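Local coordinates for protein beta-2-microglobulin (Danio rerio, PDB 4M9O) that forms part of the class I major histocompatibility complex and takes part in presenting peptide antigens to the immune system, at residues V9-S13 / K92-E96. Residue numbers count along the deposited sequence, not the author numbering.
Sequences VHVYS and KFSWE
Two extended segments of the chain face each other across a sheet-to-sheet gap: strand 9-13, with phi between -95° and -158° and psi between 128° and 157°, and residues 92-96, of which 92-94 are strand. The short strand axes run roughly parallel, crossing at -33° with a closest approach of 7.2 Å. V11 and W95 set the register, their CA atoms 5.6 Å apart, yet no direct hydrogen bond joins the segments.

V9, V11 and S13 direct their CA-to-CB bonds toward the partner, whereas those of H10 and Y12 point away. V9, in the t rotamer, sits over a face of the F93 ring (chi1 m, chi2 -100°): its CB lies 3.9 Å from the ring centroid and 6° off the normal, a CH-pi contact, and V9 CG1 reaches F93 CD2 at 3.8 Å. V11, also t, inserts between the two aromatic residues, CG2 being 3.7 Å from F93 CB and CG1 4.1 Å from W95 CB. Strands 8-13 and 89-94 are edge strands of opposing antiparallel sheets, the A and G strands of the immunoglobulin C1-set sandwich, so these side chains close one margin of the interlayer space; V9 also touches C27 and V11 touches C82, the two cysteines of the disulfide that links the sheets in this fold.

W95 leaves its backbone sideways, but chi1 t and chi2 55° swing the indole along strand 9-13: CD1 is 4.0 Å from Y12 CA, and CZ2 3.7 Å from S13 OG, whose hydrogen bond goes to F15 O. One water donates to V11 O (2.8 Å) and accepts from E96 N (3.1 Å), bridging the backbones.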
ATOM      1  N   VAL A   9      -0.331  -4.378  -7.217  1.00 18.15           N
ATOM      2  CA  VAL A   9      -0.576  -3.518  -6.086  1.00 17.02           C
ATOM      3  C   VAL A   9      -2.016  -3.079  -5.958  1.00 17.82           C
ATOM      4  O   VAL A   9      -2.627  -2.700  -6.918  1.00 15.57           O
ATOM      5  CB  VAL A   9       0.268  -2.247  -6.173  1.00 16.77           C
ATOM      6  CG1 VAL A   9       0.081  -1.378  -5.009  1.00 17.71           C
ATOM      7  CG2 VAL A   9       1.689  -2.546  -6.398  1.00 16.68           C
ATOM      8  N   HIS A  10      -2.520  -3.160  -4.744  1.00 17.69           N
ATOM      9  CA  HIS A  10      -3.827  -2.702  -4.379  1.00 19.35           C
ATOM     10  C   HIS A  10      -3.818  -1.805  -3.145  1.00 18.81           C
ATOM     11  O   HIS A  10      -3.253  -2.136  -2.167  1.00 17.92           O
ATOM     12  CB  HIS A  10      -4.743  -3.884  -4.156  1.00 20.49           C
ATOM     13  CG  HIS A  10      -4.753  -4.871  -5.274  1.00 21.79           C
ATOM     14  ND1 HIS A  10      -5.640  -4.794  -6.306  1.00 24.44           N
ATOM     15  CD2 HIS A  10      -3.966  -5.930  -5.537  1.00 26.60           C
ATOM     16  CE1 HIS A  10      -5.413  -5.766  -7.153  1.00 25.66           C
ATOM     17  NE2 HIS A  10      -4.415  -6.482  -6.699  1.00 28.11           N
ATOM     18  N   VAL A  11      -4.459  -0.661  -3.242  1.00 30.00           N
ATOM     19  CA  VAL A  11      -4.702   0.234  -2.119  1.00 30.00           C
ATOM     20  C   VAL A  11      -6.191   0.284  -1.755  1.00 30.00           C
ATOM     21  O   VAL A  11      -7.006   0.476  -2.590  1.00 30.00           O
ATOM     22  CB  VAL A  11      -4.173   1.617  -2.366  1.00 20.00           C
ATOM     23  CG1 VAL A  11      -4.060   2.374  -1.117  1.00 20.00           C
ATOM     24  CG2 VAL A  11      -2.904   1.562  -3.027  1.00 20.00           C
ATOM     25  N   TYR A  12      -6.504   0.064  -0.499  1.00 16.89           N
ATOM     26  CA  TYR A  12      -7.840  -0.078  -0.029  1.00 15.42           C
ATOM     27  C   TYR A  12      -7.954   0.200   1.445  1.00 15.39           C
ATOM     28  O   TYR A  12      -7.025   0.072   2.160  1.00 15.32           O
ATOM     29  CB  TYR A  12      -8.408  -1.472  -0.361  1.00 15.18           C
ATOM     30  CG  TYR A  12      -7.578  -2.625   0.077  1.00 13.24           C
ATOM     31  CD1 TYR A  12      -6.661  -3.179  -0.759  1.00 10.91           C
ATOM     32  CD2 TYR A  12      -7.704  -3.152   1.333  1.00 12.83           C
ATOM     33  CE1 TYR A  12      -5.910  -4.204  -0.386  1.00 11.79           C
ATOM     34  CE2 TYR A  12      -6.926  -4.213   1.731  1.00 12.13           C
ATOM     35  CZ  TYR A  12      -6.015  -4.725   0.863  1.00 15.28           C
ATOM     36  OH  TYR A  12      -5.250  -5.762   1.203  1.00 17.70           O
ATOM     37  N   SER A  13      -9.140   0.561   1.875  1.00 15.42           N
ATOM     38  CA  SER A  13      -9.464   0.652   3.273  1.00 17.52           C
ATOM     39  C   SER A  13     -10.122  -0.621   3.788  1.00 18.70           C
ATOM     40  O   SER A  13     -10.742  -1.322   3.063  1.00 18.61           O
ATOM     41  CB  SER A  13     -10.324   1.864   3.617  1.00 16.76           C
ATOM     42  OG  SER A  13     -11.517   1.870   2.927  1.00 19.82           O
ATOM     43  N   LYS A  92       3.264   5.041  -7.962  1.00 26.00           N
ATOM     44  CA  LYS A  92       2.348   5.547  -6.973  1.00 26.68           C
ATOM     45  C   LYS A  92       0.910   5.109  -7.227  1.00 26.64           C
ATOM     46  O   LYS A  92       0.446   5.152  -8.329  1.00 27.20           O
ATOM     47  CB  LYS A  92       2.437   7.057  -6.913  1.00 27.67           C
ATOM     48  CG  LYS A  92       3.795   7.580  -6.736  1.00 31.67           C
ATOM     49  CD  LYS A  92       4.092   7.722  -5.314  1.00 39.78           C
ATOM     50  CE  LYS A  92       4.837   8.980  -5.005  1.00 44.88           C
ATOM     51  NZ  LYS A  92       6.211   8.747  -4.536  1.00 47.82           N
ATOM     52  N   PHE A  93       0.240   4.644  -6.203  1.00 23.98           N
ATOM     53  CA  PHE A  93      -1.116   4.154  -6.337  1.00 23.85           C
ATOM     54  C   PHE A  93      -2.042   4.883  -5.376  1.00 23.58           C
ATOM     55  O   PHE A  93      -1.875   4.846  -4.212  1.00 24.46           O
ATOM     56  CB  PHE A  93      -1.159   2.642  -6.146  1.00 21.41           C
ATOM     57  CG  PHE A  93      -0.263   1.896  -7.074  1.00 20.42           C
ATOM     58  CD1 PHE A  93      -0.757   1.302  -8.197  1.00 23.58           C
ATOM     59  CD2 PHE A  93       1.077   1.833  -6.864  1.00 20.92           C
ATOM     60  CE1 PHE A  93       0.042   0.644  -9.040  1.00 19.05           C
ATOM     61  CE2 PHE A  93       1.864   1.167  -7.715  1.00 21.57           C
ATOM     62  CZ  PHE A  93       1.338   0.584  -8.813  1.00 22.94           C
ATOM     63  N   SER A  94      -3.007   5.576  -5.925  1.00 24.43           N
ATOM     64  CA  SER A  94      -3.945   6.367  -5.148  1.00 27.44           C
ATOM     65  C   SER A  94      -5.107   5.592  -4.535  1.00 26.25           C
ATOM     66  O   SER A  94      -5.612   4.736  -5.132  1.00 26.04           O
ATOM     67  CB  SER A  94      -4.487   7.510  -5.993  1.00 27.69           C
ATOM     68  OG  SER A  94      -3.491   8.419  -6.350  1.00 34.70           O
ATOM     69  N   TRP A  95      -5.511   5.928  -3.339  1.00 26.94           N
ATOM     70  CA  TRP A  95      -6.724   5.398  -2.766  1.00 27.99           C
ATOM     71  C   TRP A  95      -7.861   6.238  -3.339  1.00 30.25           C
ATOM     72  O   TRP A  95      -7.892   7.407  -3.167  1.00 29.18           O
ATOM     73  CB  TRP A  95      -6.718   5.465  -1.254  1.00 26.15           C
ATOM     74  CG  TRP A  95      -7.971   4.968  -0.605  1.00 22.87           C
ATOM     75  CD1 TRP A  95      -8.539   3.774  -0.770  1.00 18.62           C
ATOM     76  CD2 TRP A  95      -8.787   5.665   0.312  1.00 18.89           C
ATOM     77  NE1 TRP A  95      -9.639   3.668  -0.032  1.00 15.08           N
ATOM     78  CE2 TRP A  95      -9.830   4.824   0.648  1.00 18.63           C
ATOM     79  CE3 TRP A  95      -8.742   6.936   0.881  1.00 18.23           C
ATOM     80  CZ2 TRP A  95     -10.820   5.198   1.526  1.00 18.37           C
ATOM     81  CZ3 TRP A  95      -9.716   7.288   1.745  1.00 20.50           C
ATOM     82  CH2 TRP A  95     -10.740   6.423   2.064  1.00 19.71           C
ATOM     83  N   GLU A  96      -8.765   5.565  -4.014  1.00 33.64           N
ATOM     84  CA  GLU A  96      -9.842   6.153  -4.766  1.00 39.66           C
ATOM     85  C   GLU A  96     -11.175   5.599  -4.294  1.00 41.16           C
ATOM     86  O   GLU A  96     -11.691   4.712  -4.902  1.00 41.96           O
ATOM     87  CB  GLU A  96      -9.686   5.789  -6.246  1.00 40.24           C
ATOM     88  CG  GLU A  96      -8.580   6.499  -7.002  1.00 47.84           C
ATOM     89  CD  GLU A  96      -8.357   6.002  -8.444  1.00 57.58           C
ATOM     90  OE1 GLU A  96      -9.042   5.073  -8.894  1.00 61.15           O
ATOM     91  OE2 GLU A  96      -7.481   6.551  -9.142  1.00 60.30           O
TER
HETATM   92  O   HOH W   1      -8.169   2.507  -4.135  1.00 30.05           O